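Local coordinates for protein HTH-type transcriptional regulator Rv1985c/MT2039 (Mycobacterium tuberculosis, PDB 3ISP) that binds DNA as a homodimeric LysR-type transcriptional regulator, and probably activates expression of the exporter LysE while repressing its own, at residues Cys155-Leu160 and Tyr267-Lys272. Residues are numbered along the deposited sequence; the frame is centred on the assembly and turned at random.
Sequences CRVHPL and YWQCWK
R156 and H158 pair with C270 and W268 in an antiparallel ladder of four backbone hydrogen bonds. R156 N gives to C270 O (2.7 Å) and C270 N returns one to R156 O (3.0 Å); H158 N and W268 O, then W268 N and H158 O, repeat the exchange. W268 O also takes a weak bond from H158 ND1 at 3.3 Å, in the plane of the imidazole. That ring lies alongside the W268 indole, its ND1 3.5 Å from W268 CD1, the planes inclined at 34°, and C270 SG lies at its edge, beside CE1. L160 CD1 closes against W268 CB (3.7 Å).

On the opposite face, V157 CG2, anti to its carbonyl carbon, is thereby set 3.5 Å from Q269 CD, leaving V157 CG1 to meet the Y267 ring at CD1.

Where strand 255-271 ends and strand 155-169 begins, K272 lends its aliphatic chain to R156, CG over one guanidinium face toward the rim and 3.6 Å from R156 CG; R156 NH1 bonds L273 O. C155 SG lies at the edge of the W271 pyrrole ring.

Within the LysR substrate-binding domain these strands are neighbours in the mixed sheet. Helix 276-288 packs against H158, W268 and C270, with T282 bonding W268 NE1; Q269 NE2 bonds E148 O and N150 O, its OE1 takes V152 N, and its side chain touches L136 of helix 129-137. W271 reaches helix 66-82.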
ATOM      1  N   CYS A 155       8.819   8.947  22.754  1.00 66.13           N
ATOM      2  CA  CYS A 155      10.247   8.748  22.539  1.00 57.98           C
ATOM      3  C   CYS A 155      11.114   9.998  22.710  1.00 55.28           C
ATOM      4  O   CYS A 155      10.795  11.063  22.193  1.00 55.17           O
ATOM      5  CB  CYS A 155      10.461   8.175  21.145  1.00 58.11           C
ATOM      6  SG  CYS A 155      10.394   6.394  21.041  1.00 67.98           S
ATOM      7  N   ARG A 156      12.219   9.853  23.433  1.00 58.11           N
ATOM      8  CA  ARG A 156      13.272  10.872  23.460  1.00 58.62           C
ATOM      9  C   ARG A 156      14.238  10.705  22.276  1.00 56.23           C
ATOM     10  O   ARG A 156      14.508   9.587  21.825  1.00 51.39           O
ATOM     11  CB  ARG A 156      14.078  10.792  24.756  1.00 57.80           C
ATOM     12  CG  ARG A 156      13.441  11.458  25.932  1.00 68.38           C
ATOM     13  CD  ARG A 156      14.433  11.615  27.076  1.00 79.22           C
ATOM     14  NE  ARG A 156      13.759  11.587  28.371  1.00 83.99           N
ATOM     15  CZ  ARG A 156      13.639  10.493  29.119  1.00 81.20           C
ATOM     16  NH1 ARG A 156      14.162   9.337  28.707  1.00 68.64           N
ATOM     17  NH2 ARG A 156      13.002  10.559  30.280  1.00 77.34           N
ATOM     18  N   VAL A 157      14.773  11.826  21.801  1.00 53.53           N
ATOM     19  CA  VAL A 157      15.700  11.841  20.677  1.00 51.52           C
ATOM     20  C   VAL A 157      17.107  12.232  21.114  1.00 53.59           C
ATOM     21  O   VAL A 157      17.294  13.277  21.740  1.00 50.37           O
ATOM     22  CB  VAL A 157      15.252  12.864  19.636  1.00 54.11           C
ATOM     23  CG1 VAL A 157      16.334  13.070  18.606  1.00 51.32           C
ATOM     24  CG2 VAL A 157      13.944  12.436  18.995  1.00 53.20           C
ATOM     25  N   HIS A 158      18.083  11.390  20.774  1.00 51.05           N
ATOM     26  CA  HIS A 158      19.504  11.667  21.017  1.00 53.74           C
ATOM     27  C   HIS A 158      20.324  11.720  19.724  1.00 55.23           C
ATOM     28  O   HIS A 158      20.351  10.758  18.952  1.00 49.85           O
ATOM     29  CB  HIS A 158      20.120  10.585  21.890  1.00 54.44           C
ATOM     30  CG  HIS A 158      19.499  10.464  23.242  1.00 58.70           C
ATOM     31  ND1 HIS A 158      18.482   9.577  23.516  1.00 56.56           N
ATOM     32  CD2 HIS A 158      19.770  11.098  24.406  1.00 55.42           C
ATOM     33  CE1 HIS A 158      18.149   9.674  24.789  1.00 57.39           C
ATOM     34  NE2 HIS A 158      18.919  10.585  25.351  1.00 55.87           N
ATOM     35  N   PRO A 159      21.025  12.834  19.490  1.00 57.37           N
ATOM     36  CA  PRO A 159      21.866  12.870  18.293  1.00 46.70           C
ATOM     37  C   PRO A 159      23.061  11.986  18.519  1.00 50.16           C
ATOM     38  O   PRO A 159      23.550  11.887  19.643  1.00 53.50           O
ATOM     39  CB  PRO A 159      22.294  14.331  18.208  1.00 50.93           C
ATOM     40  CG  PRO A 159      21.314  15.070  19.082  1.00 56.00           C
ATOM     41  CD  PRO A 159      20.998  14.128  20.184  1.00 50.96           C
ATOM     42  N   LEU A 160      23.522  11.332  17.461  1.00 53.80           N
ATOM     43  CA  LEU A 160      24.621  10.389  17.577  1.00 51.21           C
ATOM     44  C   LEU A 160      25.844  10.897  16.829  1.00 53.37           C
ATOM     45  O   LEU A 160      26.963  10.478  17.118  1.00 52.84           O
ATOM     46  CB  LEU A 160      24.196   9.043  17.014  1.00 46.89           C
ATOM     47  CG  LEU A 160      23.201   8.254  17.857  1.00 45.48           C
ATOM     48  CD1 LEU A 160      22.638   7.133  17.010  1.00 51.34           C
ATOM     49  CD2 LEU A 160      23.872   7.697  19.090  1.00 45.51           C
ATOM     50  N   TYR A 267      20.340   9.546  14.632  1.00 46.66           N
ATOM     51  CA  TYR A 267      19.765   9.806  15.944  1.00 44.63           C
ATOM     52  C   TYR A 267      19.489   8.503  16.687  1.00 44.77           C
ATOM     53  O   TYR A 267      19.140   7.506  16.077  1.00 48.26           O
ATOM     54  CB  TYR A 267      18.469  10.592  15.784  1.00 44.26           C
ATOM     55  CG  TYR A 267      18.674  11.876  15.033  1.00 47.51           C
ATOM     56  CD1 TYR A 267      18.948  13.059  15.708  1.00 47.12           C
ATOM     57  CD2 TYR A 267      18.622  11.904  13.651  1.00 48.81           C
ATOM     58  CE1 TYR A 267      19.155  14.233  15.035  1.00 49.16           C
ATOM     59  CE2 TYR A 267      18.823  13.081  12.961  1.00 53.60           C
ATOM     60  CZ  TYR A 267      19.094  14.246  13.661  1.00 55.84           C
ATOM     61  OH  TYR A 267      19.312  15.422  12.978  1.00 57.26           O
ATOM     62  N   TRP A 268      19.649   8.499  18.001  1.00 44.19           N
ATOM     63  CA  TRP A 268      19.164   7.383  18.791  1.00 44.27           C
ATOM     64  C   TRP A 268      17.860   7.794  19.474  1.00 48.95           C
ATOM     65  O   TRP A 268      17.865   8.611  20.391  1.00 48.60           O
ATOM     66  CB  TRP A 268      20.219   6.923  19.801  1.00 44.07           C
ATOM     67  CG  TRP A 268      19.700   6.056  20.930  1.00 49.00           C
ATOM     68  CD1 TRP A 268      19.405   6.462  22.198  1.00 56.42           C
ATOM     69  CD2 TRP A 268      19.421   4.645  20.894  1.00 49.62           C
ATOM     70  NE1 TRP A 268      18.956   5.402  22.949  1.00 55.40           N
ATOM     71  CE2 TRP A 268      18.966   4.276  22.171  1.00 48.70           C
ATOM     72  CE3 TRP A 268      19.522   3.661  19.911  1.00 48.58           C
ATOM     73  CZ2 TRP A 268      18.608   2.969  22.484  1.00 50.57           C
ATOM     74  CZ3 TRP A 268      19.170   2.366  20.228  1.00 46.21           C
ATOM     75  CH2 TRP A 268      18.715   2.031  21.495  1.00 48.54           C
ATOM     76  N   GLN A 269      16.744   7.251  18.992  1.00 47.91           N
ATOM     77  CA  GLN A 269      15.436   7.456  19.610  1.00 51.07           C
ATOM     78  C   GLN A 269      15.062   6.285  20.525  1.00 56.71           C
ATOM     79  O   GLN A 269      15.134   5.127  20.110  1.00 55.79           O
ATOM     80  CB  GLN A 269      14.354   7.657  18.546  1.00 42.50           C
ATOM     81  CG  GLN A 269      14.546   8.927  17.765  1.00 47.94           C
ATOM     82  CD  GLN A 269      13.268   9.486  17.171  1.00 54.16           C
ATOM     83  OE1 GLN A 269      12.214   9.481  17.804  1.00 58.50           O
ATOM     84  NE2 GLN A 269      13.370  10.015  15.962  1.00 53.78           N
ATOM     85  N   CYS A 270      14.662   6.589  21.760  1.00 54.56           N
ATOM     86  CA  CYS A 270      14.227   5.556  22.701  1.00 55.26           C
ATOM     87  C   CYS A 270      13.069   6.013  23.591  1.00 59.38           C
ATOM     88  O   CYS A 270      12.789   7.209  23.704  1.00 56.20           O
ATOM     89  CB  CYS A 270      15.394   5.086  23.565  1.00 55.04           C
ATOM     90  SG  CYS A 270      16.074   6.336  24.675  1.00 56.20           S
ATOM     91  N   TRP A 271      12.403   5.045  24.222  1.00 60.42           N
ATOM     92  CA  TRP A 271      11.280   5.324  25.118  1.00 57.88           C
ATOM     93  C   TRP A 271      11.578   6.441  26.097  1.00 60.24           C
ATOM     94  O   TRP A 271      12.491   6.330  26.913  1.00 61.73           O
ATOM     95  CB  TRP A 271      10.894   4.087  25.924  1.00 54.48           C
ATOM     96  CG  TRP A 271      10.177   3.048  25.133  1.00 60.98           C
ATOM     97  CD1 TRP A 271       9.565   3.212  23.926  1.00 59.91           C
ATOM     98  CD2 TRP A 271       9.971   1.684  25.509  1.00 55.45           C
ATOM     99  NE1 TRP A 271       9.008   2.025  23.519  1.00 61.26           N
ATOM    100  CE2 TRP A 271       9.243   1.072  24.475  1.00 57.42           C
ATOM    101  CE3 TRP A 271      10.341   0.920  26.616  1.00 58.73           C
ATOM    102  CZ2 TRP A 271       8.875  -0.274  24.515  1.00 58.58           C
ATOM    103  CZ3 TRP A 271       9.979  -0.422  26.652  1.00 60.35           C
ATOM    104  CH2 TRP A 271       9.256  -1.003  25.607  1.00 56.36           C
ATOM    105  N   LYS A 272      10.797   7.513  26.011  1.00 60.62           N
ATOM    106  CA  LYS A 272      10.848   8.577  27.002  1.00 66.11           C
ATOM    107  C   LYS A 272      10.219   8.106  28.313  1.00 64.61           C
ATOM    108  O   LYS A 272       8.998   8.038  28.444  1.00 68.03           O
ATOM    109  CB  LYS A 272      10.125   9.820  26.486  1.00 68.95           C
ATOM    110  CG  LYS A 272      10.167  11.012  27.429  1.00 74.75           C
ATOM    111  CD  LYS A 272       9.686  12.283  26.726  1.00 77.78           C
ATOM    112  CE  LYS A 272       8.313  12.086  26.093  1.00 75.22           C
ATOM    113  NZ  LYS A 272       8.066  13.050  24.986  1.00 79.04           N
TER
HETATM  114  O   HOH W   1       7.436  11.295  22.096  1.00 70.71           O